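PDB 3GMS: putative NADPH:quinone reductase from Bacillus thuringiensis, which probably catalyses the NADPH-dependent reduction of quinones, as a member of the medium-chain dehydrogenase/reductase family to which zeta-crystallin-like quinone oxidoreductases belong. Local coordinates for residues Val35-Val41 with Val71-Val77; Lys88-Pro92 with Ile117-Ala122; Met125-Leu130 with Thr283-Ile288; His159-Gln163 with Gln295-Met299; Val301-Leu307 with Gly325-Ser331. All coordinates share one frame; numbering follows the deposited sequence.

Interactions 1 and 5 pair strands of one mixed sheet: the antiparallel ladder 35-41/71-77 is largely buried, whereas the parallel pair 301-307/325-331 lies partly at the surface, and both meet where L40 and S331 bond through their backbones. Interaction 2 continues from strand 71-77 to its neighbour 89-92 and ties that strand to helix 119-122 through R89. Its L91 and I117 lean on the residues of interaction 3, a wholly apolar, buried helix contact about 12 Å away between centres. Interaction 4 shares F298 packing with P129 and M125, but relies on a glutamine hydrogen-bonded to a loop backbone. Interactions 2 and 4 are both partly buried and polar at their centre.

Interaction 1 (Val35-Val41 with Val71-Val77); sequences VFVRMLV and VGIVENV
Strands 35-41 and 71-77 run antiparallel at 151°, their ladder interrupted by two classic beta bulges: E75 and N76 both face F36, and L40 and V41 both face V71. The F36 carbonyl takes the E75 N-H at 2.8 Å (E75 N to F36 O) and a weaker bond from N76 N, while V71 O accepts from L40 N and weakly from V41 N. V35, V37, V74 and V77 share one face, where beta-branched methyls suit extended backbone; V35 CG1 meets V74 CG1 at 3.8 Å. Beside F36, E75 CB comes to the edge of the ring. R38, its CG anti to the backbone N (chi1 173°) and its chain bent at CG-CD, turns NE to E75 OE2 at 3.4 Å, a weak salt bridge and a tentative one, since E75 is modelled in two positions. With no CB, G72 lets its CA come within 3.9 Å of M39 CA, R38 O and V37 CG1 packing against it. The bulged sheet belongs to the GroES-like domain of the alcohol dehydrogenase family.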
# COMPACT_ATOMS: atom_id res chain seq x y z
N VAL A 35 21.62 5.26 -6.80
CA VAL A 35 21.38 6.55 -6.16
C VAL A 35 21.42 6.25 -4.65
O VAL A 35 20.89 5.24 -4.23
CB VAL A 35 20.02 7.14 -6.63
CG1 VAL A 35 19.67 8.41 -5.86
CG2 VAL A 35 20.10 7.43 -8.16
N PHE A 36 22.07 7.12 -3.87
CA PHE A 36 22.33 6.88 -2.45
C PHE A 36 21.56 7.96 -1.66
O PHE A 36 21.83 9.16 -1.82
CB PHE A 36 23.85 6.97 -2.23
CG PHE A 36 24.29 6.80 -0.80
CD1 PHE A 36 24.33 5.55 -0.23
CD2 PHE A 36 24.70 7.91 -0.04
CE1 PHE A 36 24.74 5.39 1.08
CE2 PHE A 36 25.11 7.76 1.26
CZ PHE A 36 25.14 6.50 1.83
N VAL A 37 20.59 7.55 -0.82
CA VAL A 37 19.63 8.50 -0.31
C VAL A 37 19.60 8.45 1.22
O VAL A 37 19.45 7.35 1.81
CB VAL A 37 18.22 8.13 -0.88
CG1 VAL A 37 17.14 9.03 -0.28
CG2 VAL A 37 18.22 8.26 -2.44
N ARG A 38 19.79 9.59 1.87
CA ARG A 38 19.66 9.66 3.34
C ARG A 38 18.17 9.79 3.66
O ARG A 38 17.56 10.80 3.32
CB ARG A 38 20.45 10.86 3.91
CG ARG A 38 20.22 11.10 5.44
CD ARG A 38 21.00 12.33 6.00
NE ARG A 38 20.86 13.50 5.12
CZ ARG A 38 19.91 14.43 5.21
NH1 ARG A 38 18.97 14.36 6.15
NH2 ARG A 38 19.91 15.44 4.34
N MET A 39 17.59 8.78 4.32
CA MET A 39 16.12 8.75 4.62
C MET A 39 15.69 9.77 5.68
O MET A 39 16.42 10.04 6.64
CB MET A 39 15.72 7.35 5.07
CG MET A 39 15.90 6.24 3.97
SD MET A 39 15.19 6.63 2.35
CE MET A 39 13.42 6.42 2.81
N LEU A 40 14.49 10.32 5.49
CA LEU A 40 13.91 11.26 6.42
C LEU A 40 12.81 10.55 7.15
O LEU A 40 12.83 10.49 8.38
CB LEU A 40 13.33 12.47 5.68
CG LEU A 40 14.38 13.29 4.92
CD1 LEU A 40 13.71 14.25 3.94
CD2 LEU A 40 15.21 14.10 5.92
N VAL A 41 11.90 9.92 6.38
CA VAL A 41 10.64 9.42 6.99
C VAL A 41 10.21 8.16 6.24
O VAL A 41 10.20 8.13 5.01
CB VAL A 41 9.50 10.45 6.90
CG1 VAL A 41 8.14 9.87 7.40
CG2 VAL A 41 9.85 11.76 7.61
N VAL A 71 10.69 8.60 2.12
CA VAL A 71 11.24 9.72 1.37
C VAL A 71 12.59 10.08 1.99
O VAL A 71 12.79 9.91 3.20
CB VAL A 71 10.28 10.91 1.45
CG1 VAL A 71 10.14 11.40 2.90
CG2 VAL A 71 10.74 12.06 0.54
N GLY A 72 13.52 10.57 1.17
CA GLY A 72 14.83 11.02 1.68
C GLY A 72 15.48 11.98 0.71
O GLY A 72 14.85 12.39 -0.28
N ILE A 73 16.73 12.33 1.00
CA ILE A 73 17.52 13.30 0.20
C ILE A 73 18.68 12.58 -0.46
O ILE A 73 19.42 11.88 0.22
CB ILE A 73 18.12 14.41 1.12
CG1 ILE A 73 17.02 15.14 1.86
CG2 ILE A 73 19.04 15.37 0.30
CD1 ILE A 73 16.07 15.82 0.93
N VAL A 74 18.84 12.77 -1.77
CA VAL A 74 19.93 12.15 -2.48
C VAL A 74 21.22 12.80 -2.00
O VAL A 74 21.31 14.03 -2.01
CB VAL A 74 19.83 12.39 -4.00
CG1 VAL A 74 21.02 11.79 -4.76
CG2 VAL A 74 18.52 11.86 -4.57
N GLU A 75 22.16 11.96 -1.56
CA GLU A 75 23.48 12.40 -1.06
C GLU A 75 24.59 12.15 -2.06
O GLU A 75 25.62 12.85 -2.06
CB GLU A 75 23.85 11.65 0.22
CG GLU A 75 22.94 11.89 1.39
CD GLU A 75 23.30 13.11 2.19
OE1 GLU A 75 23.14 14.24 1.67
OE2 GLU A 75 23.73 12.93 3.35
N ASN A 76 24.43 11.09 -2.84
CA ASN A 76 25.46 10.71 -3.83
C ASN A 76 24.83 9.86 -4.92
O ASN A 76 23.74 9.31 -4.73
CB ASN A 76 26.63 9.99 -3.16
CG ASN A 76 27.95 10.17 -3.92
OD1 ASN A 76 27.99 10.83 -4.98
ND2 ASN A 76 29.02 9.60 -3.37
N VAL A 77 25.48 9.78 -6.07
CA VAL A 77 25.01 8.96 -7.18
C VAL A 77 26.21 8.25 -7.80
O VAL A 77 27.36 8.72 -7.67
CB VAL A 77 24.23 9.77 -8.25
CG1 VAL A 77 22.94 10.41 -7.67
CG2 VAL A 77 25.12 10.86 -8.92

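Interaction 2 (Lys88-Pro92 with Ile117-Ala122)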
# COMPACT_ATOMS: atom_id res chain seq x y z
N LYS A 88 18.27 16.48 -4.05
CA LYS A 88 16.83 16.40 -4.36
C LYS A 88 16.11 15.48 -3.36
O LYS A 88 16.70 14.52 -2.92
CB LYS A 88 16.60 15.85 -5.78
CG LYS A 88 17.01 16.79 -6.95
CD LYS A 88 16.00 17.91 -7.19
CE LYS A 88 16.36 18.70 -8.46
NZ LYS A 88 17.76 19.22 -8.39
N ARG A 89 14.86 15.79 -3.02
CA ARG A 89 14.00 14.89 -2.22
C ARG A 89 13.33 13.89 -3.16
O ARG A 89 12.73 14.28 -4.16
CB ARG A 89 12.91 15.68 -1.45
CG ARG A 89 13.00 15.52 0.08
CD ARG A 89 11.84 16.13 0.92
NE ARG A 89 11.10 17.07 0.12
CZ ARG A 89 9.78 17.14 0.09
NH1 ARG A 89 9.21 17.99 -0.73
NH2 ARG A 89 9.04 16.34 0.86
N VAL A 90 13.42 12.61 -2.81
CA VAL A 90 13.01 11.52 -3.68
C VAL A 90 12.43 10.35 -2.88
O VAL A 90 12.75 10.21 -1.69
CB VAL A 90 14.22 10.94 -4.50
CG1 VAL A 90 14.92 12.05 -5.32
CG2 VAL A 90 15.21 10.21 -3.65
N LEU A 91 11.64 9.52 -3.55
CA LEU A 91 11.34 8.18 -2.99
C LEU A 91 12.31 7.17 -3.59
O LEU A 91 12.28 6.94 -4.81
CB LEU A 91 9.90 7.76 -3.31
CG LEU A 91 8.81 8.82 -3.13
CD1 LEU A 91 7.44 8.23 -3.57
CD2 LEU A 91 8.75 9.41 -1.69
N PRO A 92 13.18 6.58 -2.76
CA PRO A 92 14.11 5.59 -3.38
C PRO A 92 13.52 4.16 -3.39
O PRO A 92 13.78 3.37 -2.47
CB PRO A 92 15.32 5.71 -2.50
CG PRO A 92 14.79 6.05 -1.12
CD PRO A 92 13.53 6.86 -1.34
N ILE A 117 4.99 19.09 -1.65
CA ILE A 117 4.51 17.91 -0.91
C ILE A 117 5.35 17.65 0.34
O ILE A 117 6.56 17.52 0.25
CB ILE A 117 4.46 16.68 -1.84
CG1 ILE A 117 3.44 16.95 -2.97
CG2 ILE A 117 4.24 15.38 -1.03
CD1 ILE A 117 3.07 15.78 -3.81
N ASP A 118 4.72 17.63 1.50
CA ASP A 118 5.48 17.45 2.76
C ASP A 118 6.02 16.00 2.87
O ASP A 118 5.55 15.11 2.15
CB ASP A 118 4.63 17.78 3.99
CG ASP A 118 3.54 16.74 4.23
OD1 ASP A 118 3.82 15.71 4.91
OD2 ASP A 118 2.41 16.95 3.78
N ASP A 119 7.02 15.79 3.72
CA ASP A 119 7.67 14.47 3.87
C ASP A 119 6.68 13.35 4.26
O ASP A 119 6.82 12.21 3.81
CB ASP A 119 8.72 14.48 4.99
CG ASP A 119 9.87 15.43 4.73
OD1 ASP A 119 10.17 15.78 3.56
OD2 ASP A 119 10.48 15.85 5.72
N PHE A 120 5.71 13.66 5.11
CA PHE A 120 4.82 12.59 5.59
C PHE A 120 3.79 12.14 4.55
O PHE A 120 3.46 10.96 4.41
CB PHE A 120 4.18 12.98 6.92
CG PHE A 120 5.17 13.08 8.02
CD1 PHE A 120 5.42 11.97 8.85
CD2 PHE A 120 5.90 14.28 8.21
CE1 PHE A 120 6.39 12.06 9.88
CE2 PHE A 120 6.84 14.38 9.25
CZ PHE A 120 7.09 13.26 10.09
N THR A 121 3.36 13.10 3.74
CA THR A 121 2.54 12.78 2.58
C THR A 121 3.38 12.00 1.58
O THR A 121 2.94 10.96 1.08
CB THR A 121 1.97 14.10 1.99
OG1 THR A 121 1.15 14.71 2.98
CG2 THR A 121 1.13 13.80 0.73
N ALA A 122 4.59 12.49 1.26
CA ALA A 122 5.45 11.80 0.32
C ALA A 122 5.77 10.36 0.74
O ALA A 122 5.80 9.43 -0.08
CB ALA A 122 6.77 12.60 0.13
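R89 reaches from strand 89-92 to the start of helix 119-122 and grips the carbonyl of I117 with both terminal nitrogens. NH1 and NH2 lie 2.9 and 2.8 Å from I117 O, which sits in the guanidinium plane, so one backbone oxygen in the turn before the helix accepts two charged N-H groups. The same NH2 also meets D119 OD1 at 3.0 Å in a salt bridge; here the acid is approached on its anti side, with the two planes 55° apart. The other carboxylate oxygen, OD2, bonds the hydroxyl of Y332, so both oxygens of D119 are engaged. D118, at the N-cap, looks after the helix end: its OD1 accepts from T121 N at 2.9 Å and weakly from F120 N, and OD2 accepts from the T121 hydroxyl. A short aspartate there can turn forward onto the N-H groups of the first turn. Beside the polar group, L91 CD2 packs on A122 CB at 4.2 Å, a small residue letting strand and helix come close. An arginine shared between a carbonyl and a carboxylate ties the start of helix 119-122 to strand 89-92, and D119 would probably favour its charged form there.

Interaction 3 (Met125-Leu130 with Thr283-Ile288); sequences MYINPL and TFRHLI
The F284 ring is met largely at its rim: M125 CG and Y126 CD1 lie at its edge, near its plane, the latter 3.5 Å from F284 CZ. The Y126 ring is inclined to it, planes 46° apart and centroids 6.0 Å apart. One face of the Y126 ring carries I127 CD1 from its own segment, offset toward the rim, while L130 CD2 sits at the edge. The hydroxyl is satisfied by N272, so a polar-tipped ring can sit in this apolar contact. L130 spreads its two methyls: CD2 goes to F284 CE1 at 4.0 Å and CD1 presses on T283 CG2 at 3.4 Å, tighter than usual van der Waals contact. T283 can offer that methyl because its hydroxyl is turned to the K279 carbonyl of its own helix. The M125 chain, CG anti to the backbone N (chi1 -170°) and folded at its next two bonds, lays SD against L287 CB at 4.0 Å and CE against I288 CG1; a flexible thioether suits such an irregular surface. L287 CD2 also meets P129 CB at 4.2 Å. M125 O is buried here without a polar partner in the model. The contact packs the start of helix 127-139 and the turn before it against helix 277-292, which leads on to strand 301-306, within the medium-chain dehydrogenase fold.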
# COMPACT_ATOMS: atom_id res chain seq x y z
N MET A 125 3.25 7.73 -0.56
CA MET A 125 2.86 7.85 -1.97
C MET A 125 2.83 6.53 -2.77
O MET A 125 2.17 6.46 -3.80
CB MET A 125 3.80 8.85 -2.68
CG MET A 125 3.40 9.30 -4.14
SD MET A 125 2.01 10.49 -4.20
CE MET A 125 2.70 11.82 -3.29
N TYR A 126 3.53 5.51 -2.29
CA TYR A 126 3.79 4.32 -3.09
C TYR A 126 2.76 3.22 -2.90
O TYR A 126 1.90 3.03 -3.72
CB TYR A 126 5.20 3.82 -2.80
CG TYR A 126 5.65 2.54 -3.50
CD1 TYR A 126 5.14 2.14 -4.76
CD2 TYR A 126 6.65 1.77 -2.91
CE1 TYR A 126 5.61 0.97 -5.37
CE2 TYR A 126 7.14 0.61 -3.51
CZ TYR A 126 6.61 0.22 -4.74
OH TYR A 126 7.08 -0.93 -5.35
N ILE A 127 2.81 2.51 -1.79
CA ILE A 127 2.13 1.23 -1.75
C ILE A 127 0.60 1.31 -1.90
O ILE A 127 0.05 0.67 -2.79
CB ILE A 127 2.51 0.45 -0.43
CG1 ILE A 127 4.01 0.06 -0.47
CG2 ILE A 127 1.69 -0.83 -0.33
CD1 ILE A 127 4.37 -0.93 -1.56
N ASN A 128 -0.06 2.06 -1.03
CA ASN A 128 -1.51 2.18 -1.10
C ASN A 128 -2.03 2.97 -2.33
O ASN A 128 -2.98 2.47 -2.98
CB ASN A 128 -2.08 2.67 0.24
CG ASN A 128 -1.84 1.66 1.33
OD1 ASN A 128 -2.00 0.48 1.09
ND2 ASN A 128 -1.39 2.11 2.51
N PRO A 129 -1.43 4.14 -2.66
CA PRO A 129 -1.95 4.89 -3.80
C PRO A 129 -1.71 4.17 -5.11
O PRO A 129 -2.62 4.10 -5.94
CB PRO A 129 -1.18 6.23 -3.74
CG PRO A 129 -0.82 6.37 -2.32
CD PRO A 129 -0.47 4.95 -1.89
N LEU A 130 -0.49 3.66 -5.32
CA LEU A 130 -0.25 2.93 -6.56
C LEU A 130 -1.15 1.68 -6.74
O LEU A 130 -1.67 1.45 -7.82
CB LEU A 130 1.22 2.59 -6.73
CG LEU A 130 1.68 2.15 -8.10
CD1 LEU A 130 1.45 3.21 -9.18
CD2 LEU A 130 3.16 1.81 -7.96
N THR A 283 3.25 7.24 -14.03
CA THR A 283 2.15 6.95 -13.11
C THR A 283 2.36 7.70 -11.79
O THR A 283 1.40 8.25 -11.22
CB THR A 283 2.01 5.41 -12.88
OG1 THR A 283 1.81 4.77 -14.15
CG2 THR A 283 0.83 5.07 -11.99
N PHE A 284 3.59 7.73 -11.30
CA PHE A 284 3.87 8.53 -10.09
C PHE A 284 3.64 10.01 -10.36
O PHE A 284 3.11 10.72 -9.49
CB PHE A 284 5.27 8.30 -9.56
CG PHE A 284 5.35 7.17 -8.59
CD1 PHE A 284 5.67 5.91 -9.01
CD2 PHE A 284 5.02 7.37 -7.24
CE1 PHE A 284 5.73 4.83 -8.08
CE2 PHE A 284 5.08 6.33 -6.30
CZ PHE A 284 5.44 5.05 -6.74
N ARG A 285 3.99 10.49 -11.55
CA ARG A 285 3.77 11.92 -11.83
C ARG A 285 2.32 12.26 -11.72
O ARG A 285 1.96 13.35 -11.26
CB ARG A 285 4.36 12.33 -13.19
CG ARG A 285 5.82 12.65 -13.08
CD ARG A 285 6.37 13.33 -14.36
NE ARG A 285 6.59 12.32 -15.37
CZ ARG A 285 7.67 11.52 -15.42
NH1 ARG A 285 8.65 11.63 -14.53
NH2 ARG A 285 7.76 10.62 -16.38
N HIS A 286 1.48 11.30 -12.10
CA HIS A 286 0.07 11.45 -12.01
C HIS A 286 -0.49 11.49 -10.60
O HIS A 286 -1.34 12.35 -10.30
CB HIS A 286 -0.69 10.39 -12.84
CG HIS A 286 -2.14 10.71 -12.94
ND1 HIS A 286 -2.62 11.80 -13.63
CD2 HIS A 286 -3.22 10.16 -12.32
CE1 HIS A 286 -3.93 11.87 -13.50
NE2 HIS A 286 -4.32 10.89 -12.71
N LEU A 287 -0.04 10.56 -9.76
CA LEU A 287 -0.47 10.56 -8.36
C LEU A 287 -0.02 11.86 -7.69
O LEU A 287 -0.80 12.44 -6.95
CB LEU A 287 0.16 9.37 -7.61
CG LEU A 287 -0.27 7.96 -8.06
CD1 LEU A 287 0.69 6.94 -7.41
CD2 LEU A 287 -1.66 7.70 -7.61
N ILE A 288 1.20 12.30 -7.99
CA ILE A 288 1.74 13.54 -7.40
C ILE A 288 0.83 14.73 -7.79
O ILE A 288 0.49 15.54 -6.92
CB ILE A 288 3.19 13.75 -7.82
CG1 ILE A 288 4.10 12.76 -7.05
CG2 ILE A 288 3.62 15.23 -7.64
CD1 ILE A 288 5.53 12.70 -7.62

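Interaction 4 (His159-Gln163 with Gln295-Met299)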
# COMPACT_ATOMS: atom_id res chain seq x y z
N HIS A 159 -9.66 4.25 2.28
CA HIS A 159 -9.88 5.69 2.20
C HIS A 159 -9.47 6.22 0.85
O HIS A 159 -10.03 7.19 0.37
CB HIS A 159 -9.02 6.39 3.24
CG HIS A 159 -9.55 6.29 4.63
ND1 HIS A 159 -9.80 5.09 5.24
CD2 HIS A 159 -9.83 7.25 5.54
CE1 HIS A 159 -10.26 5.30 6.46
NE2 HIS A 159 -10.30 6.60 6.66
N LEU A 160 -8.50 5.58 0.21
CA LEU A 160 -8.11 6.00 -1.12
C LEU A 160 -9.13 5.58 -2.19
O LEU A 160 -9.43 6.35 -3.12
CB LEU A 160 -6.69 5.51 -1.48
CG LEU A 160 -5.61 5.95 -0.47
CD1 LEU A 160 -4.25 5.46 -0.91
CD2 LEU A 160 -5.58 7.44 -0.27
N PHE A 161 -9.65 4.37 -2.08
CA PHE A 161 -10.69 3.93 -3.02
C PHE A 161 -11.90 4.89 -2.98
O PHE A 161 -12.48 5.21 -4.02
CB PHE A 161 -11.11 2.49 -2.71
CG PHE A 161 -10.13 1.44 -3.21
CD1 PHE A 161 -9.87 1.29 -4.58
CD2 PHE A 161 -9.50 0.59 -2.32
CE1 PHE A 161 -8.96 0.31 -5.04
CE2 PHE A 161 -8.60 -0.39 -2.78
CZ PHE A 161 -8.34 -0.53 -4.16
N ALA A 162 -12.24 5.37 -1.78
CA ALA A 162 -13.36 6.32 -1.62
C ALA A 162 -13.09 7.58 -2.42
O ALA A 162 -13.94 8.06 -3.17
CB ALA A 162 -13.60 6.65 -0.16
N GLN A 163 -11.87 8.11 -2.32
CA GLN A 163 -11.53 9.28 -3.10
C GLN A 163 -11.45 9.01 -4.60
O GLN A 163 -11.90 9.84 -5.41
CB GLN A 163 -10.19 9.87 -2.60
CG GLN A 163 -10.28 10.38 -1.16
CD GLN A 163 -8.90 10.73 -0.62
OE1 GLN A 163 -8.37 11.78 -0.95
NE2 GLN A 163 -8.32 9.84 0.19
N GLN A 295 -7.01 16.39 -4.77
CA GLN A 295 -8.00 15.36 -5.14
C GLN A 295 -7.78 14.09 -4.35
O GLN A 295 -8.70 13.31 -4.09
CB GLN A 295 -7.92 15.07 -6.63
CG GLN A 295 -8.34 16.26 -7.48
CD GLN A 295 -8.02 16.07 -8.91
OE1 GLN A 295 -6.99 16.52 -9.39
NE2 GLN A 295 -8.88 15.35 -9.62
N LEU A 296 -6.53 13.89 -3.96
CA LEU A 296 -6.14 12.76 -3.17
C LEU A 296 -5.43 13.21 -1.88
O LEU A 296 -4.49 13.98 -1.94
CB LEU A 296 -5.18 11.94 -4.02
CG LEU A 296 -5.06 10.45 -3.77
CD1 LEU A 296 -6.42 9.74 -3.76
CD2 LEU A 296 -4.14 9.88 -4.87
N ARG A 297 -5.87 12.72 -0.72
CA ARG A 297 -5.22 13.06 0.53
C ARG A 297 -4.93 11.79 1.31
O ARG A 297 -5.70 10.83 1.24
CB ARG A 297 -6.13 13.96 1.39
CG ARG A 297 -6.43 15.32 0.76
CD ARG A 297 -7.35 16.11 1.68
NE ARG A 297 -8.72 15.62 1.57
CZ ARG A 297 -9.65 15.71 2.52
NH1 ARG A 297 -9.36 16.29 3.69
NH2 ARG A 297 -10.87 15.24 2.31
N PHE A 298 -3.82 11.78 2.05
CA PHE A 298 -3.40 10.53 2.70
C PHE A 298 -3.77 10.59 4.16
O PHE A 298 -4.38 11.58 4.60
CB PHE A 298 -1.91 10.21 2.45
CG PHE A 298 -1.54 10.09 1.00
CD1 PHE A 298 -2.44 9.60 0.05
CD2 PHE A 298 -0.26 10.46 0.56
CE1 PHE A 298 -2.11 9.51 -1.31
CE2 PHE A 298 0.10 10.34 -0.77
CZ PHE A 298 -0.84 9.85 -1.73
N MET A 299 -3.41 9.54 4.91
CA MET A 299 -3.75 9.47 6.33
C MET A 299 -3.00 10.50 7.17
O MET A 299 -1.87 10.85 6.90
CB MET A 299 -3.52 8.06 6.87
CG MET A 299 -4.15 6.94 6.06
SD MET A 299 -5.94 6.77 6.31
CE MET A 299 -6.05 6.92 8.10
O HOH W 1 -11.30 13.05 -4.59
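Q163 holds its CG anti to its own carbonyl carbon (chi1 -63°) and runs extended from there, which carries its amide from helix 156-168 to the backbone of R297. This helix belongs to the Rossmann-type cofactor domain of the family, and 295-299 is the loop leading from helix 277-292 to strand 301-306. Glutamine suits the place because its amide copies a peptide: OE1 accepts R297 N at 2.7 Å on a lone pair in the carbonyl plane, and NE2 gives to R297 O at 3.0 Å in a nearly straight bond (167°). NE2 also bonds H159 O, one turn back in the helix, so both its N-H groups are used and the rotation of the amide is fixed. Water 1 adds a bridge, donating to Q295 O and weakly to Q163 O. L160 CD2 comes to the edge of the F298 ring, 3.8 Å from CD1, while L296 CD1 rests on Q163 CB; these leucines fill the buried side. H159 hands ND1 to the S155 carbonyl, which steadies its imidazole. In one of its two modelled conformers M299 lays SD over a face of that ring, 4.1 Å from its centroid and 16° off the normal.

Interaction 5 (Val301-Leu307 with Gly325-Ser331)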
# COMPACT_ATOMS: atom_id res chain seq x y z
N VAL A 301 -0.94 11.85 10.51
CA VAL A 301 0.06 11.21 11.32
C VAL A 301 -0.49 10.76 12.68
O VAL A 301 -0.97 11.61 13.46
CB VAL A 301 1.26 12.16 11.56
CG1 VAL A 301 2.36 11.45 12.30
CG2 VAL A 301 1.81 12.66 10.20
N HIS A 302 -0.37 9.47 12.98
CA HIS A 302 -0.66 8.92 14.34
C HIS A 302 0.45 9.25 15.34
O HIS A 302 0.19 9.83 16.40
CB HIS A 302 -0.87 7.39 14.27
CG HIS A 302 -1.18 6.75 15.60
ND1 HIS A 302 -0.21 6.41 16.52
CD2 HIS A 302 -2.36 6.36 16.14
CE1 HIS A 302 -0.78 5.85 17.58
NE2 HIS A 302 -2.09 5.81 17.37
N SER A 303 1.68 8.88 15.03
CA SER A 303 2.80 9.07 15.94
C SER A 303 4.08 8.84 15.16
O SER A 303 4.03 8.31 14.04
CB SER A 303 2.72 8.12 17.17
OG SER A 303 2.56 6.74 16.83
N THR A 304 5.19 9.28 15.74
CA THR A 304 6.52 9.27 15.11
C THR A 304 7.58 8.72 16.08
O THR A 304 7.56 9.03 17.31
CB THR A 304 6.91 10.68 14.64
OG1 THR A 304 6.90 11.62 15.75
CG2 THR A 304 5.94 11.17 13.55
N TYR A 305 8.52 7.93 15.54
CA TYR A 305 9.53 7.26 16.34
C TYR A 305 10.82 7.32 15.59
O TYR A 305 10.83 7.20 14.34
CB TYR A 305 9.17 5.78 16.54
CG TYR A 305 7.97 5.60 17.44
CD1 TYR A 305 8.17 5.41 18.80
CD2 TYR A 305 6.66 5.63 16.94
CE1 TYR A 305 7.10 5.25 19.65
CE2 TYR A 305 5.56 5.49 17.81
CZ TYR A 305 5.82 5.28 19.17
OH TYR A 305 4.80 5.11 20.10
N GLU A 306 11.91 7.47 16.32
CA GLU A 306 13.21 7.35 15.71
C GLU A 306 13.47 5.90 15.33
O GLU A 306 12.98 4.96 15.98
CB GLU A 306 14.27 7.87 16.67
CG GLU A 306 14.04 9.33 17.03
CD GLU A 306 14.52 10.25 15.94
OE1 GLU A 306 15.49 9.88 15.24
OE2 GLU A 306 13.94 11.34 15.79
N LEU A 307 14.25 5.72 14.27
CA LEU A 307 14.61 4.38 13.80
C LEU A 307 14.99 3.40 14.96
O LEU A 307 14.49 2.28 14.97
CB LEU A 307 15.70 4.52 12.73
CG LEU A 307 15.91 3.41 11.70
CD1 LEU A 307 14.67 3.12 10.87
CD2 LEU A 307 17.12 3.81 10.86
N GLY A 325 -4.69 6.57 11.94
CA GLY A 325 -3.52 7.24 11.40
C GLY A 325 -2.30 6.37 11.24
O GLY A 325 -2.23 5.27 11.78
N LYS A 326 -1.32 6.90 10.51
CA LYS A 326 -0.10 6.20 10.18
C LYS A 326 1.05 6.44 11.19
O LYS A 326 1.26 7.57 11.60
CB LYS A 326 0.32 6.71 8.80
CG LYS A 326 1.35 5.85 8.12
CD LYS A 326 0.78 4.47 7.73
CE LYS A 326 0.01 4.51 6.44
NZ LYS A 326 -0.27 3.13 5.99
N VAL A 327 1.75 5.37 11.60
CA VAL A 327 2.91 5.50 12.44
C VAL A 327 4.14 5.60 11.55
O VAL A 327 4.22 4.90 10.54
CB VAL A 327 3.04 4.25 13.34
CG1 VAL A 327 4.30 4.37 14.25
CG2 VAL A 327 1.75 4.10 14.20
N PHE A 328 5.08 6.47 11.87
CA PHE A 328 6.29 6.63 11.05
C PHE A 328 7.57 6.47 11.81
O PHE A 328 7.63 6.77 13.02
CB PHE A 328 6.31 8.05 10.43
CG PHE A 328 5.16 8.34 9.51
CD1 PHE A 328 5.31 8.19 8.12
CD2 PHE A 328 3.95 8.82 10.01
CE1 PHE A 328 4.25 8.48 7.27
CE2 PHE A 328 2.85 9.08 9.15
CZ PHE A 328 3.01 8.92 7.78
N LEU A 329 8.61 6.07 11.06
CA LEU A 329 9.99 6.01 11.56
C LEU A 329 10.73 7.17 10.98
O LEU A 329 10.79 7.31 9.75
CB LEU A 329 10.67 4.72 11.10
CG LEU A 329 10.11 3.43 11.73
CD1 LEU A 329 10.56 2.17 10.99
CD2 LEU A 329 10.33 3.32 13.30
N THR A 330 11.26 8.04 11.84
CA THR A 330 11.77 9.29 11.32
C THR A 330 13.27 9.38 11.63
O THR A 330 13.75 8.71 12.56
CB THR A 330 11.02 10.53 11.89
OG1 THR A 330 11.24 10.60 13.31
CG2 THR A 330 9.51 10.49 11.59
N SER A 331 13.99 10.17 10.85
CA SER A 331 15.44 10.26 11.02
C SER A 331 15.96 11.67 10.81
O SER A 331 16.95 11.87 10.14
CB SER A 331 16.14 9.32 10.03
OG SER A 331 16.01 7.96 10.40
O HOH W 2 13.20 12.33 13.68
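Strands 301-306 and 326-330 run parallel, their axes 4.5 Å apart at closest approach and inclined by 27°. F328 gives its N-H to S303 O at 3.0 Å and its carbonyl to Y305 N at 2.9 Å, and T330 N continues the ladder to Y305 O. L307 N adds only a weak bond to T330 O. At the start of its segment G325 adopts a positive phi (113°), which glycine, lacking CB, takes readily. Y305 and V327 lie on one face, Y305 CD2 3.8 Å from V327 CG1; A313 and V316 of helix 310-318 cover the tyrosine there. This is a beta-alpha-beta unit, with that helix joining the two parallel strands. On the side of F328, V301 lays CG1 3.8 Å from F328 CD2, the two side chains crossing at about a right angle, and the F328 ring meets F120 edge-to-face. H302 swings CG anti to its backbone N (chi1 -180°), which sets its imidazole alongside V327, with ND1 2.8 Å from S303 OG at the ring edge. T330 suits a strand as a beta-branched residue: its CG2 meets T304 CB at 4.0 Å and T304 CG2 at 4.1 Å.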